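Local structure of C381 turret protein (Sulfolobus turreted icosahedral virus, 4IND) at residues Phe10-Tyr20 / Ala30-Gly38. The protein is a turret protein of an archaeal virus capsid, assembling as a pentamer of subunits that each string together three jelly-roll domains. Numbering follows the deposited sequence.
Sequences FPANAKVKYYY and AFVNSIFVG
In the first jelly roll of the subunit, the turn that follows the short helix 25-31 nests in the loop between strands 9-11 and 19-21, and Asn33 grips that loop twice. Its backbone O takes a nearly straight hydrogen bond from Ala14 N (2.8 Å, 165° at the hydrogen), while its side-chain OD1 accepts from Asn13 N at 3.2 Å, the donor lying well above the amide plane. CG stands anti to the backbone N (chi1 -172°), which carries the amide across to Asn13; the chains come closest at Ala12 and Ser34, whose CA atoms are 3.7 Å apart, where a small side chain fits.

Ser34, short enough to turn back, gives its OG proton to Ala30 O (2.7 Å). A bridging water then joins Ser34 OG, Lys15 O and Tyr20 OH, and the phenol also receives Lys17 N, so its polar end is well satisfied. The Tyr20 ring lies between Lys17 CB on one face and the edge of Phe31 on the other, a T-shaped pair with centroids 5.2 Å apart. At the far end Val37 CG2 sits 3.6 Å from the centre of the Phe10 ring, a CH-pi contact.

Ile35 packs on Val16 and Tyr20 and reaches Ile71 of strand 67-71, beside which strand 36-37 runs; Tyr20 pairs with Phe143 of strand 138-147. Phe10 and Pro11 continue a sheet into a neighbouring subunit, whose Asp27 forms a salt bridge with Lys15.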
ATOM      1  N   PHE A  10      -2.814  39.540  20.945  1.00 33.46           N
ATOM      2  CA  PHE A  10      -1.738  39.302  19.987  1.00 29.46           C
ATOM      3  C   PHE A  10      -2.238  39.411  18.559  1.00 29.38           C
ATOM      4  O   PHE A  10      -3.369  39.006  18.256  1.00 27.41           O
ATOM      5  CB  PHE A  10      -1.038  37.942  20.234  1.00 28.23           C
ATOM      6  CG  PHE A  10      -1.915  36.736  19.986  1.00 26.12           C
ATOM      7  CD1 PHE A  10      -1.720  35.936  18.871  1.00 28.06           C
ATOM      8  CD2 PHE A  10      -2.917  36.387  20.884  1.00 31.30           C
ATOM      9  CE1 PHE A  10      -2.520  34.803  18.639  1.00 29.13           C
ATOM     10  CE2 PHE A  10      -3.715  35.265  20.670  1.00 26.19           C
ATOM     11  CZ  PHE A  10      -3.513  34.460  19.548  1.00 28.49           C
ATOM     12  N   PRO A  11      -1.392  39.958  17.670  1.00 30.79           N
ATOM     13  CA  PRO A  11      -1.752  40.076  16.249  1.00 32.19           C
ATOM     14  C   PRO A  11      -1.583  38.721  15.593  1.00 32.17           C
ATOM     15  O   PRO A  11      -0.604  37.991  15.893  1.00 27.65           O
ATOM     16  CB  PRO A  11      -0.702  41.052  15.711  1.00 36.60           C
ATOM     17  CG  PRO A  11       0.506  40.789  16.572  1.00 32.83           C
ATOM     18  CD  PRO A  11      -0.052  40.503  17.952  1.00 32.48           C
ATOM     19  N   ALA A  12      -2.515  38.344  14.716  1.00 28.01           N
ATOM     20  CA  ALA A  12      -2.440  37.000  14.138  1.00 27.76           C
ATOM     21  C   ALA A  12      -2.816  36.954  12.664  1.00 31.71           C
ATOM     22  O   ALA A  12      -3.411  35.988  12.188  1.00 30.41           O
ATOM     23  CB  ALA A  12      -3.288  36.027  14.959  1.00 29.24           C
ATOM     24  N   ASN A  13      -2.452  37.992  11.922  1.00 24.77           N
ATOM     25  CA  ASN A  13      -2.821  38.057  10.508  1.00 23.64           C
ATOM     26  C   ASN A  13      -2.137  37.108   9.534  1.00 24.06           C
ATOM     27  O   ASN A  13      -2.725  36.749   8.507  1.00 28.21           O
ATOM     28  CB  ASN A  13      -2.663  39.489  10.017  1.00 30.45           C
ATOM     29  CG  ASN A  13      -3.467  40.429  10.851  1.00 44.47           C
ATOM     30  OD1 ASN A  13      -4.694  40.431  10.746  1.00 30.28           O
ATOM     31  ND2 ASN A  13      -2.808  41.150  11.763  1.00 57.48           N
ATOM     32  N   ALA A  14      -0.910  36.708   9.845  1.00 24.53           N
ATOM     33  CA  ALA A  14      -0.064  36.033   8.877  1.00 26.03           C
ATOM     34  C   ALA A  14      -0.377  34.542   8.826  1.00 20.07           C
ATOM     35  O   ALA A  14      -0.749  33.940   9.831  1.00 25.36           O
ATOM     36  CB  ALA A  14       1.427  36.258   9.201  1.00 28.26           C
ATOM     37  N   LYS A  15      -0.242  33.969   7.634  1.00 23.10           N
ATOM     38  CA  LYS A  15      -0.426  32.541   7.422  1.00 28.86           C
ATOM     39  C   LYS A  15       0.560  31.732   8.289  1.00 23.95           C
ATOM     40  O   LYS A  15       1.732  32.111   8.448  1.00 29.30           O
ATOM     41  CB  LYS A  15      -0.244  32.244   5.931  1.00 36.88           C
ATOM     42  CG  LYS A  15      -0.510  30.826   5.507  1.00 37.68           C
ATOM     43  CD  LYS A  15      -0.542  30.696   3.977  1.00 41.63           C
ATOM     44  CE  LYS A  15      -1.519  31.693   3.348  1.00 53.88           C
ATOM     45  NZ  LYS A  15      -1.952  31.316   1.944  1.00 66.13           N
ATOM     46  N   VAL A  16       0.101  30.614   8.855  1.00 24.42           N
ATOM     47  CA  VAL A  16       0.981  29.788   9.712  1.00 26.22           C
ATOM     48  C   VAL A  16       1.867  28.952   8.802  1.00 31.10           C
ATOM     49  O   VAL A  16       1.449  28.590   7.712  1.00 29.13           O
ATOM     50  CB  VAL A  16       0.168  28.869  10.678  1.00 30.85           C
ATOM     51  CG1 VAL A  16       1.066  27.832  11.355  1.00 31.08           C
ATOM     52  CG2 VAL A  16      -0.533  29.712  11.726  1.00 36.47           C
ATOM     53  N   LYS A  17       3.088  28.671   9.242  1.00 27.79           N
ATOM     54  CA  LYS A  17       4.025  27.840   8.509  1.00 31.77           C
ATOM     55  C   LYS A  17       4.157  26.528   9.274  1.00 29.66           C
ATOM     56  O   LYS A  17       3.884  26.494  10.471  1.00 25.71           O
ATOM     57  CB  LYS A  17       5.408  28.504   8.481  1.00 30.84           C
ATOM     58  CG  LYS A  17       5.468  29.896   7.863  1.00 33.70           C
ATOM     59  CD  LYS A  17       6.931  30.366   7.811  1.00 39.15           C
ATOM     60  CE  LYS A  17       7.060  31.782   7.262  1.00 49.37           C
ATOM     61  NZ  LYS A  17       6.657  31.903   5.838  1.00 57.22           N
ATOM     62  N   TYR A  18       4.600  25.473   8.599  1.00 26.68           N
ATOM     63  CA  TYR A  18       4.842  24.185   9.277  1.00 24.56           C
ATOM     64  C   TYR A  18       6.251  24.056   9.829  1.00 29.54           C
ATOM     65  O   TYR A  18       6.570  23.105  10.541  1.00 27.54           O
ATOM     66  CB  TYR A  18       4.499  23.020   8.365  1.00 26.68           C
ATOM     67  CG  TYR A  18       3.016  22.952   8.052  1.00 31.57           C
ATOM     68  CD1 TYR A  18       2.160  22.191   8.828  1.00 32.66           C
ATOM     69  CD2 TYR A  18       2.467  23.676   7.000  1.00 32.62           C
ATOM     70  CE1 TYR A  18       0.803  22.122   8.554  1.00 29.97           C
ATOM     71  CE2 TYR A  18       1.114  23.624   6.724  1.00 40.34           C
ATOM     72  CZ  TYR A  18       0.286  22.843   7.505  1.00 39.14           C
ATOM     73  OH  TYR A  18      -1.055  22.778   7.237  1.00 37.87           O
ATOM     74  N   TYR A  19       7.099  25.013   9.498  1.00 22.82           N
ATOM     75  CA  TYR A  19       8.439  25.056  10.032  1.00 24.16           C
ATOM     76  C   TYR A  19       8.920  26.500  10.117  1.00 27.12           C
ATOM     77  O   TYR A  19       8.741  27.270   9.167  1.00 24.38           O
ATOM     78  CB  TYR A  19       9.401  24.254   9.171  1.00 23.27           C
ATOM     79  CG  TYR A  19      10.809  24.409   9.700  1.00 22.12           C
ATOM     80  CD1 TYR A  19      11.237  23.675  10.800  1.00 28.15           C
ATOM     81  CD2 TYR A  19      11.704  25.289   9.115  1.00 30.51           C
ATOM     82  CE1 TYR A  19      12.533  23.813  11.300  1.00 25.53           C
ATOM     83  CE2 TYR A  19      12.996  25.439   9.611  1.00 27.31           C
ATOM     84  CZ  TYR A  19      13.406  24.696  10.699  1.00 31.66           C
ATOM     85  OH  TYR A  19      14.683  24.854  11.214  1.00 28.82           O
ATOM     86  N   TYR A  20       9.511  26.853  11.259  1.00 22.76           N
ATOM     87  CA  TYR A  20      10.081  28.171  11.489  1.00 26.57           C
ATOM     88  C   TYR A  20      11.499  28.006  11.998  1.00 25.28           C
ATOM     89  O   TYR A  20      11.737  27.234  12.930  1.00 28.31           O
ATOM     90  CB  TYR A  20       9.325  28.923  12.590  1.00 22.58           C
ATOM     91  CG  TYR A  20       7.865  29.229  12.316  1.00 22.91           C
ATOM     92  CD1 TYR A  20       7.472  30.487  11.848  1.00 27.67           C
ATOM     93  CD2 TYR A  20       6.890  28.276  12.570  1.00 18.30           C
ATOM     94  CE1 TYR A  20       6.131  30.773  11.606  1.00 28.54           C
ATOM     95  CE2 TYR A  20       5.552  28.531  12.320  1.00 17.80           C
ATOM     96  CZ  TYR A  20       5.178  29.801  11.864  1.00 22.23           C
ATOM     97  OH  TYR A  20       3.857  30.047  11.624  1.00 27.20           O
ATOM     98  N   ALA A  30       6.773  36.378  10.648  1.00 31.40           N
ATOM     99  CA  ALA A  30       5.509  35.662  10.499  1.00 29.63           C
ATOM    100  C   ALA A  30       5.061  35.104  11.852  1.00 25.88           C
ATOM    101  O   ALA A  30       3.907  35.248  12.232  1.00 25.23           O
ATOM    102  CB  ALA A  30       5.649  34.557   9.478  1.00 33.29           C
ATOM    103  N   PHE A  31       5.996  34.466  12.562  1.00 23.04           N
ATOM    104  CA  PHE A  31       5.761  33.832  13.860  1.00 24.49           C
ATOM    105  C   PHE A  31       5.075  34.778  14.846  1.00 23.54           C
ATOM    106  O   PHE A  31       4.103  34.410  15.507  1.00 25.95           O
ATOM    107  CB  PHE A  31       7.119  33.343  14.414  1.00 24.36           C
ATOM    108  CG  PHE A  31       7.029  32.479  15.648  1.00 25.96           C
ATOM    109  CD1 PHE A  31       6.582  31.169  15.563  1.00 24.67           C
ATOM    110  CD2 PHE A  31       7.495  32.954  16.882  1.00 25.35           C
ATOM    111  CE1 PHE A  31       6.550  30.345  16.709  1.00 25.92           C
ATOM    112  CE2 PHE A  31       7.457  32.160  18.017  1.00 27.45           C
ATOM    113  CZ  PHE A  31       6.985  30.856  17.941  1.00 27.09           C
ATOM    114  N   VAL A  32       5.566  36.002  14.936  1.00 22.90           N
ATOM    115  CA  VAL A  32       5.028  36.970  15.889  1.00 23.45           C
ATOM    116  C   VAL A  32       3.860  37.808  15.308  1.00 28.48           C
ATOM    117  O   VAL A  32       3.457  38.816  15.876  1.00 29.66           O
ATOM    118  CB  VAL A  32       6.148  37.860  16.467  1.00 27.61           C
ATOM    119  CG1 VAL A  32       7.248  36.984  17.040  1.00 20.54           C
ATOM    120  CG2 VAL A  32       6.707  38.827  15.389  1.00 23.94           C
ATOM    121  N   ASN A  33       3.331  37.381  14.160  1.00 24.69           N
ATOM    122  CA  ASN A  33       2.084  37.941  13.618  1.00 26.48           C
ATOM    123  C   ASN A  33       1.145  36.772  13.279  1.00 27.12           C
ATOM    124  O   ASN A  33       0.375  36.828  12.317  1.00 29.24           O
ATOM    125  CB  ASN A  33       2.372  38.775  12.372  1.00 36.13           C
ATOM    126  CG  ASN A  33       1.146  39.550  11.869  1.00 73.93           C
ATOM    127  OD1 ASN A  33       0.153  39.737  12.584  1.00 85.05           O
ATOM    128  ND2 ASN A  33       1.225  40.018  10.625  1.00 84.88           N
ATOM    129  N   SER A  34       1.218  35.712  14.067  1.00 26.62           N
ATOM    130  CA  SER A  34       0.332  34.574  13.812  1.00 22.78           C
ATOM    131  C   SER A  34       0.088  33.730  15.036  1.00 25.98           C
ATOM    132  O   SER A  34      -1.062  33.526  15.430  1.00 28.65           O
ATOM    133  CB  SER A  34       0.890  33.707  12.675  1.00 27.83           C
ATOM    134  OG  SER A  34       2.222  33.330  12.952  1.00 30.70           O
ATOM    135  N   ILE A  35       1.161  33.232  15.646  1.00 19.06           N
ATOM    136  CA  ILE A  35       1.007  32.240  16.713  1.00 23.21           C
ATOM    137  C   ILE A  35       1.748  32.534  18.026  1.00 20.40           C
ATOM    138  O   ILE A  35       1.580  31.820  19.003  1.00 24.31           O
ATOM    139  CB  ILE A  35       1.373  30.832  16.220  1.00 28.73           C
ATOM    140  CG1 ILE A  35       2.852  30.733  15.848  1.00 22.11           C
ATOM    141  CG2 ILE A  35       0.495  30.441  15.028  1.00 28.34           C
ATOM    142  CD1 ILE A  35       3.293  29.305  15.440  1.00 22.08           C
ATOM    143  N   PHE A  36       2.546  33.595  18.052  1.00 25.42           N
ATOM    144  CA  PHE A  36       3.286  33.936  19.265  1.00 24.37           C
ATOM    145  C   PHE A  36       2.581  35.019  20.079  1.00 24.21           C
ATOM    146  O   PHE A  36       2.173  36.043  19.529  1.00 28.70           O
ATOM    147  CB  PHE A  36       4.737  34.342  18.926  1.00 19.45           C
ATOM    148  CG  PHE A  36       5.591  34.620  20.142  1.00 26.66           C
ATOM    149  CD1 PHE A  36       6.140  33.576  20.875  1.00 28.88           C
ATOM    150  CD2 PHE A  36       5.855  35.922  20.532  1.00 29.34           C
ATOM    151  CE1 PHE A  36       6.931  33.825  21.987  1.00 27.61           C
ATOM    152  CE2 PHE A  36       6.644  36.197  21.642  1.00 32.24           C
ATOM    153  CZ  PHE A  36       7.193  35.146  22.372  1.00 33.60           C
ATOM    154  N   VAL A  37       2.441  34.783  21.383  1.00 27.94           N
ATOM    155  CA  VAL A  37       1.764  35.697  22.286  1.00 30.10           C
ATOM    156  C   VAL A  37       2.799  36.216  23.264  1.00 33.87           C
ATOM    157  O   VAL A  37       3.480  35.435  23.926  1.00 31.24           O
ATOM    158  CB  VAL A  37       0.621  34.985  23.061  1.00 33.41           C
ATOM    159  CG1 VAL A  37      -0.136  35.970  23.954  1.00 32.62           C
ATOM    160  CG2 VAL A  37      -0.319  34.267  22.091  1.00 23.99           C
ATOM    161  N   GLY A  38       2.914  37.540  23.357  1.00 28.29           N
ATOM    162  CA  GLY A  38       3.840  38.167  24.289  1.00 34.18           C
ATOM    163  C   GLY A  38       4.934  38.940  23.573  1.00 34.52           C
ATOM    164  O   GLY A  38       4.899  39.110  22.370  1.00 38.26           O
TER
HETATM  165  O   HOH W   1       1.537  36.495  16.815  1.00 24.21           O
HETATM  166  O   HOH W   2       3.327  32.344  10.550  1.00 27.91           O